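Local coordinates for D-xylonate dehydratase (Caulobacter crescentus, PDB 5OYN), which catalyses the magnesium- and [2Fe-2S]-dependent dehydration of D-xylonate to 2-dehydro-3-deoxy-D-arabinonate in D-xylose degradation, and also dehydrates D-gluconate, at residues Thr287-Pro291 / Ile507-Ser511; Leu457-Gly461 / Leu520-Arg524; Ser470-Asn475 / Gly496-Ala502. All coordinates share one frame. Residues are numbered along the deposited sequence.

Contact 1 of 3, residues Thr287-Pro291 / Ile507-Ser511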
loop_
_atom_site.group_PDB
_atom_site.type_symbol
_atom_site.label_atom_id
_atom_site.label_comp_id
_atom_site.label_asym_id
_atom_site.label_seq_id
_atom_site.Cartn_x
_atom_site.Cartn_y
_atom_site.Cartn_z
ATOM N N THR A 287 -2.441 16.049 33.278
ATOM C CA THR A 287 -2.062 17.441 33.484
ATOM C C THR A 287 -1.528 18.093 32.221
ATOM O O THR A 287 -1.465 19.323 32.141
ATOM C CB THR A 287 -0.999 17.522 34.568
ATOM O OG1 THR A 287 0.181 16.847 34.106
ATOM C CG2 THR A 287 -1.512 16.867 35.863
ATOM N N ASN A 288 -1.103 17.309 31.238
ATOM C CA ASN A 288 -0.672 17.933 30.001
ATOM C C ASN A 288 -1.847 18.509 29.234
ATOM O O ASN A 288 -1.642 19.359 28.361
ATOM C CB ASN A 288 0.103 16.931 29.157
ATOM C CG ASN A 288 1.418 16.566 29.782
ATOM O OD1 ASN A 288 2.029 17.378 30.468
ATOM N ND2 ASN A 288 1.865 15.343 29.560
ATOM N N ALA A 289 -3.074 18.084 29.559
ATOM C CA ALA A 289 -4.243 18.676 28.920
ATOM C C ALA A 289 -4.302 20.177 29.164
ATOM O O ALA A 289 -4.786 20.923 28.300
ATOM C CB ALA A 289 -5.524 18.000 29.410
ATOM N N GLN A 290 -3.777 20.648 30.321
ATOM C CA GLN A 290 -3.938 22.053 30.677
ATOM C C GLN A 290 -3.187 22.967 29.716
ATOM O O GLN A 290 -3.828 23.820 29.079
ATOM C CB GLN A 290 -3.545 22.283 32.139
ATOM C CG GLN A 290 -3.501 23.751 32.542
ATOM C CD GLN A 290 -2.163 24.414 32.275
ATOM O OE1 GLN A 290 -1.134 23.987 32.788
ATOM N NE2 GLN A 290 -2.174 25.470 31.471
ATOM N N PRO A 291 -1.860 22.849 29.548
ATOM C CA PRO A 291 -1.213 23.689 28.526
ATOM C C PRO A 291 -1.869 23.563 27.168
ATOM O O PRO A 291 -1.972 24.564 26.451
ATOM C CB PRO A 291 0.234 23.182 28.506
ATOM C CG PRO A 291 0.433 22.540 29.801
ATOM C CD PRO A 291 -0.890 21.959 30.210
ATOM N N ILE A 507 2.919 18.551 41.708
ATOM C CA ILE A 507 2.610 19.946 41.421
ATOM C C ILE A 507 3.408 20.340 40.182
ATOM O O ILE A 507 4.646 20.328 40.195
ATOM C CB ILE A 507 2.930 20.848 42.623
ATOM C CG1 ILE A 507 1.924 20.591 43.737
ATOM C CG2 ILE A 507 2.861 22.325 42.227
ATOM C CD1 ILE A 507 2.561 20.407 45.083
ATOM N N LEU A 508 2.699 20.699 39.114
ATOM C CA LEU A 508 3.263 20.676 37.773
ATOM C C LEU A 508 3.038 21.992 37.060
ATOM O O LEU A 508 2.163 22.779 37.426
ATOM C CB LEU A 508 2.632 19.574 36.913
ATOM C CG LEU A 508 2.895 18.169 37.400
ATOM C CD1 LEU A 508 1.584 17.445 37.512
ATOM C CD2 LEU A 508 3.813 17.498 36.420
ATOM N N ASN A 509 3.819 22.175 35.990
ATOM C CA ASN A 509 3.652 23.269 35.030
ATOM C C ASN A 509 3.853 24.631 35.687
ATOM O O ASN A 509 3.212 25.616 35.301
ATOM C CB ASN A 509 2.280 23.209 34.342
ATOM C CG ASN A 509 1.987 21.850 33.717
ATOM O OD1 ASN A 509 2.893 21.039 33.493
ATOM N ND2 ASN A 509 0.714 21.598 33.428
ATOM N N ALA A 510 4.744 24.693 36.680
ATOM C CA ALA A 510 4.887 25.896 37.490
ATOM C C ALA A 510 5.360 27.054 36.627
ATOM O O ALA A 510 6.428 26.985 36.011
ATOM C CB ALA A 510 5.863 25.652 38.640
ATOM N N SER A 511 4.549 28.107 36.569
ATOM C CA SER A 511 4.847 29.303 35.802
ATOM C C SER A 511 4.876 30.524 36.719
ATOM O O SER A 511 4.043 30.634 37.629
ATOM C CB SER A 511 3.812 29.511 34.685
ATOM O OG SER A 511 3.472 28.281 34.083
#
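Here the N- and C-terminal family regions of the IlvD/Edd dehydratase meet: T287-P291, leading into helix 289-299, from the N-terminal family region, packs against the side chains of strand 507-511, from the C-terminal one. The strand begins at I507, whose side chain stays out of reach and packs on M404 of the same small antiparallel sheet. L508 makes the apolar part of the contact, its CD1 lying 3.6 Å from CG2 of T287; the T287 side chain is about 9 Å from the bound magnesium. N509 follows with phi/psi of 63/33°, a left-handed backbone conformation within the strand, and its side chain turns to T287-P291. There ND2 gives one hydrogen bond to OE1 of Q290 and a weak one to the carbonyl O of T287, which also accepts the backbone N of Q290. The other end of the Q290 amide, NE2, is bound to the carbonyl of L576, so this side chain ties strand and helix to a third segment. Past A510, which is out of reach of 287-291, S511 folds back on its own strand: its OG donates to O of N509 at 2.9 Å.

Contact 2 of 3, residues Leu457-Gly461 / Leu520-Arg524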
loop_
_atom_site.group_PDB
_atom_site.type_symbol
_atom_site.label_atom_id
_atom_site.label_comp_id
_atom_site.label_asym_id
_atom_site.label_seq_id
_atom_site.Cartn_x
_atom_site.Cartn_y
_atom_site.Cartn_z
ATOM N N LEU A 457 10.471 16.565 46.731
ATOM C CA LEU A 457 11.452 16.579 45.655
ATOM C C LEU A 457 11.086 17.635 44.620
ATOM O O LEU A 457 9.948 17.695 44.140
ATOM C CB LEU A 457 11.564 15.197 45.020
ATOM C CG LEU A 457 11.768 14.086 46.064
ATOM C CD1 LEU A 457 11.542 12.709 45.452
ATOM C CD2 LEU A 457 13.146 14.171 46.725
ATOM N N VAL A 458 12.049 18.487 44.305
ATOM C CA VAL A 458 11.823 19.660 43.479
ATOM C C VAL A 458 12.803 19.606 42.323
ATOM O O VAL A 458 13.984 19.289 42.514
ATOM C CB VAL A 458 11.990 20.974 44.283
ATOM C CG1 VAL A 458 11.902 22.191 43.371
ATOM C CG2 VAL A 458 10.943 21.074 45.373
ATOM N N ILE A 459 12.312 19.902 41.122
ATOM C CA ILE A 459 13.133 19.920 39.922
ATOM C C ILE A 459 12.869 21.231 39.200
ATOM O O ILE A 459 11.726 21.695 39.144
ATOM C CB ILE A 459 12.838 18.699 39.019
ATOM C CG1 ILE A 459 13.739 18.704 37.781
ATOM C CG2 ILE A 459 11.366 18.649 38.632
ATOM C CD1 ILE A 459 14.003 17.322 37.228
ATOM N N ARG A 460 13.930 21.841 38.672
ATOM C CA ARG A 460 13.824 23.134 38.008
ATOM C C ARG A 460 14.685 23.141 36.753
ATOM O O ARG A 460 15.613 22.339 36.604
ATOM C CB ARG A 460 14.238 24.294 38.932
ATOM C CG ARG A 460 15.673 24.198 39.442
ATOM C CD ARG A 460 16.333 25.566 39.622
ATOM N NE ARG A 460 17.533 25.443 40.450
ATOM C CZ ARG A 460 17.610 25.811 41.728
ATOM N NH1 ARG A 460 16.559 26.348 42.329
ATOM N NH2 ARG A 460 18.742 25.643 42.403
ATOM N N GLY A 461 14.376 24.079 35.860
ATOM C CA GLY A 461 15.016 24.158 34.567
ATOM C C GLY A 461 14.380 23.304 33.494
ATOM O O GLY A 461 14.975 23.139 32.416
ATOM N N LEU A 520 11.044 29.516 41.650
ATOM C CA LEU A 520 11.907 28.355 41.821
ATOM C C LEU A 520 13.375 28.662 41.540
ATOM O O LEU A 520 14.226 27.815 41.830
ATOM C CB LEU A 520 11.423 27.209 40.925
ATOM C CG LEU A 520 10.188 26.457 41.445
ATOM C CD1 LEU A 520 9.742 25.392 40.468
ATOM C CD2 LEU A 520 10.440 25.854 42.824
ATOM N N SER A 521 13.697 29.847 41.006
ATOM C CA SER A 521 15.099 30.160 40.733
ATOM C C SER A 521 15.895 30.375 42.011
ATOM O O SER A 521 17.107 30.132 42.024
ATOM C CB SER A 521 15.225 31.385 39.824
ATOM O OG SER A 521 14.208 32.336 40.071
ATOM N N TRP A 522 15.248 30.808 43.098
ATOM C CA TRP A 522 15.967 31.106 44.327
ATOM C C TRP A 522 15.787 30.064 45.417
ATOM O O TRP A 522 16.468 30.154 46.445
ATOM C CB TRP A 522 15.576 32.490 44.875
ATOM C CG TRP A 522 14.095 32.821 44.992
ATOM C CD1 TRP A 522 13.366 33.655 44.173
ATOM C CD2 TRP A 522 13.192 32.383 46.015
ATOM N NE1 TRP A 522 12.062 33.738 44.616
ATOM C CE2 TRP A 522 11.928 32.961 45.739
ATOM C CE3 TRP A 522 13.321 31.543 47.124
ATOM C CZ2 TRP A 522 10.807 32.725 46.536
ATOM C CZ3 TRP A 522 12.201 31.310 47.920
ATOM C CH2 TRP A 522 10.963 31.901 47.622
ATOM N N LEU A 523 14.908 29.082 45.229
ATOM C CA LEU A 523 14.731 28.050 46.243
ATOM C C LEU A 523 16.001 27.214 46.382
ATOM O O LEU A 523 16.760 27.026 45.427
ATOM C CB LEU A 523 13.533 27.171 45.896
ATOM C CG LEU A 523 13.245 25.901 46.694
ATOM C CD1 LEU A 523 12.302 26.170 47.859
ATOM C CD2 LEU A 523 12.618 24.896 45.764
ATOM N N ARG A 524 16.259 26.751 47.600
ATOM C CA ARG A 524 17.464 25.985 47.875
ATOM C C ARG A 524 17.110 24.806 48.762
ATOM O O ARG A 524 16.185 24.879 49.574
ATOM C CB ARG A 524 18.550 26.841 48.542
ATOM C CG ARG A 524 18.805 28.182 47.870
ATOM C CD ARG A 524 19.709 28.042 46.657
ATOM N NE ARG A 524 20.023 29.326 46.031
ATOM C CZ ARG A 524 19.498 29.748 44.881
ATOM N NH1 ARG A 524 18.620 28.986 44.233
ATOM N NH2 ARG A 524 19.844 30.934 44.377
#
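R460 reaches out from strand 455-460 and binds the backbone of the loop 520-524, which bears no regular secondary structure. Its NH1 donates twice: to O of L520 at 2.8 Å and, almost straight at 175°, to O of L523 at 3.2 Å. Both carbonyls lie at the edge of the guanidinium, near its plane, so one nitrogen ties together two carbonyls three residues apart. The remaining donors are satisfied elsewhere: NE forms a salt bridge with D435 at the end of strand 426-435, which offsets the buried charge, and NH2 is also hydrogen-bonded outside the two segments. The strand belongs to the five-stranded mixed sheet of the C-terminal region, where 455-460 lies between 492-494 and 426-435; the loop, leading from strand 507-511 to strand 528-532 of this sheet, covers one of its faces. O of L523 is shared, since NH1 of R524 donates to it at 3.0 Å and also to O of S521 at 2.9 Å. The two arginines thus converge on a single carbonyl, with NH2 of R460 only 3.8 Å from NH1 of R524 despite their like charge. Beside this polar cluster, V458 supplies the apolar contact: its CG1 touches CD2 of L523 at 3.7 Å and CD2 of L520 at 4.0 Å. L523 also packs on V433 and L520 on L493, both from strands flanking V458. The backbone of V458 is meanwhile paired with I432 and F434, and N of G461 donates to D495.

Contact 3 of 3, residues Ser470-Asn475 / Gly496-Ala502. With MG (magnesium ion), chain E.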
loop_
_atom_site.group_PDB
_atom_site.type_symbol
_atom_site.label_atom_id
_atom_site.label_comp_id
_atom_site.label_asym_id
_atom_site.label_seq_id
_atom_site.Cartn_x
_atom_site.Cartn_y
_atom_site.Cartn_z
ATOM N N SER A 470 9.029 22.185 27.515
ATOM C CA SER A 470 8.913 21.590 28.842
ATOM C C SER A 470 9.072 20.074 28.753
ATOM O O SER A 470 8.790 19.463 27.719
ATOM C CB SER A 470 7.571 21.964 29.457
ATOM O OG SER A 470 6.573 22.026 28.445
ATOM N N ALA A 471 9.542 19.464 29.842
ATOM C CA ALA A 471 9.885 18.050 29.851
ATOM C C ALA A 471 9.115 17.285 30.922
ATOM O O ALA A 471 8.806 17.814 31.997
ATOM C CB ALA A 471 11.384 17.849 30.065
ATOM N N GLU A 472 8.817 16.018 30.620
ATOM C CA GLU A 472 8.083 15.132 31.523
ATOM C C GLU A 472 9.072 14.512 32.499
ATOM O O GLU A 472 9.466 13.353 32.367
ATOM C CB GLU A 472 7.342 14.045 30.746
ATOM C CG GLU A 472 6.193 14.539 29.858
ATOM C CD GLU A 472 5.528 13.420 29.027
ATOM O OE1 GLU A 472 6.031 12.271 28.942
ATOM O OE2 GLU A 472 4.451 13.735 28.419
ATOM N N VAL A 473 9.485 15.298 33.497
ATOM C CA VAL A 473 10.494 14.833 34.456
ATOM C C VAL A 473 10.117 15.069 35.922
ATOM O O VAL A 473 10.951 14.883 36.818
ATOM C CB VAL A 473 11.863 15.486 34.174
ATOM C CG1 VAL A 473 12.431 15.010 32.839
ATOM C CG2 VAL A 473 11.762 17.007 34.238
ATOM N N VAL A 474 8.868 15.454 36.188
ATOM C CA VAL A 474 8.501 15.816 37.554
ATOM C C VAL A 474 8.129 14.591 38.391
ATOM O O VAL A 474 8.278 14.612 39.620
ATOM C CB VAL A 474 7.370 16.860 37.547
ATOM C CG1 VAL A 474 6.890 17.156 38.963
ATOM C CG2 VAL A 474 7.847 18.153 36.885
ATOM N N ASN A 475 7.659 13.503 37.776
ATOM C CA ASN A 475 7.278 12.340 38.576
ATOM C C ASN A 475 8.510 11.648 39.170
ATOM O O ASN A 475 8.754 10.463 38.912
ATOM C CB ASN A 475 6.418 11.358 37.758
ATOM C CG ASN A 475 7.051 10.953 36.422
ATOM O OD1 ASN A 475 7.555 11.789 35.669
ATOM N ND2 ASN A 475 6.999 9.661 36.116
ATOM N N GLY A 496 8.623 21.745 35.162
ATOM C CA GLY A 496 8.359 20.929 34.003
ATOM C C GLY A 496 7.035 20.200 34.112
ATOM O O GLY A 496 6.133 20.594 34.862
ATOM N N ARG A 497 6.921 19.111 33.344
ATOM C CA ARG A 497 5.701 18.312 33.218
ATOM C C ARG A 497 5.973 16.885 33.691
ATOM O O ARG A 497 7.060 16.560 34.170
ATOM C CB ARG A 497 5.185 18.336 31.771
ATOM C CG ARG A 497 5.374 19.687 31.058
ATOM C CD ARG A 497 4.649 19.785 29.725
ATOM N NE ARG A 497 4.517 18.474 29.106
ATOM C CZ ARG A 497 5.429 17.922 28.313
ATOM N NH1 ARG A 497 6.534 18.581 28.021
ATOM N NH2 ARG A 497 5.230 16.713 27.811
ATOM N N GLN A 498 4.960 16.031 33.577
ATOM C CA GLN A 498 5.130 14.600 33.778
ATOM C C GLN A 498 4.225 13.889 32.792
ATOM O O GLN A 498 3.262 14.474 32.288
ATOM C CB GLN A 498 4.791 14.169 35.203
ATOM C CG GLN A 498 3.305 14.089 35.462
ATOM C CD GLN A 498 2.993 13.802 36.908
ATOM O OE1 GLN A 498 3.896 13.676 37.744
ATOM N NE2 GLN A 498 1.706 13.678 37.216
ATOM N N SER A 499 4.534 12.621 32.515
ATOM C CA SER A 499 3.725 11.872 31.559
ATOM C C SER A 499 2.281 11.790 32.035
ATOM O O SER A 499 2.009 11.595 33.224
ATOM C CB SER A 499 4.288 10.465 31.359
ATOM O OG SER A 499 3.542 9.743 30.388
ATOM N N GLY A 500 1.348 11.933 31.098
ATOM C CA GLY A 500 -0.056 11.768 31.421
ATOM C C GLY A 500 -0.351 10.413 32.028
ATOM O O GLY A 500 -1.437 10.161 32.549
ATOM N N THR A 501 0.624 9.528 31.949
ATOM C CA THR A 501 0.546 8.194 32.507
ATOM C C THR A 501 1.127 8.120 33.911
ATOM O O THR A 501 1.201 7.024 34.481
ATOM C CB THR A 501 1.282 7.221 31.576
ATOM O OG1 THR A 501 2.679 7.540 31.553
ATOM C CG2 THR A 501 0.746 7.369 30.171
ATOM N N ALA A 502 1.558 9.246 34.474
ATOM C CA ALA A 502 2.135 9.208 35.808
ATOM C C ALA A 502 1.048 9.005 36.852
ATOM O O ALA A 502 -0.079 9.492 36.705
ATOM C CB ALA A 502 2.915 10.487 36.104
HETATM MG MG MG E . 3.469 12.956 26.748
HETATM O O HOH W 1 2.168 11.971 28.170
#
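The magnesium site of the dehydratase is built partly on this loop pair: OE2 of E472 binds the ion at 2.1 Å, alongside E101 and D138. A water at 2.2 Å from the metal accepts N of G500 at 3.0 Å, so the second loop also reaches the ion. The loops are joined by a single beta bridge between E472 and R497. N of R497 donates to O of A471 at 2.7 Å, and O of R497 accepts N of V474 at 2.9 Å and, weakly, N of V473 at 2.8 Å. E472 is the centre of an inverse gamma turn. G496 passes close to A471, where a CB would clash with the carbonyl. The R497 guanidinium forms a salt bridge with OE2 of E472, its NH2 hydrogen bond at 3.1 Å being weak, while its NE is bound to N288. S499 and A502 close a type I turn, N of A502 donating to O of S499 at 2.7 Å, and OG of S499 shares a hydrogen bond with OG1 of T501 at 2.6 Å.

All three contacts are buried, but contacts 1 and 3 lie nearer the centre of the chain, their own centres about 9 Å apart, while contact 2 is farther out, its centre about 16 Å from either. Contact 1 alone bridges the two family regions; contacts 2 and 3 lie within the C-terminal one. N288 OD1 takes R497 NE, and N509 N meets G496 O, linking N288 and the strand of contact 1 to the metal loops. Contact 2 touches contact 3 through apolar pairs, I459 on V473 and V474. The chemistry follows: amide and apolar at 1, arginine-to-carbonyl at 2, metal-bound carboxylate at 3.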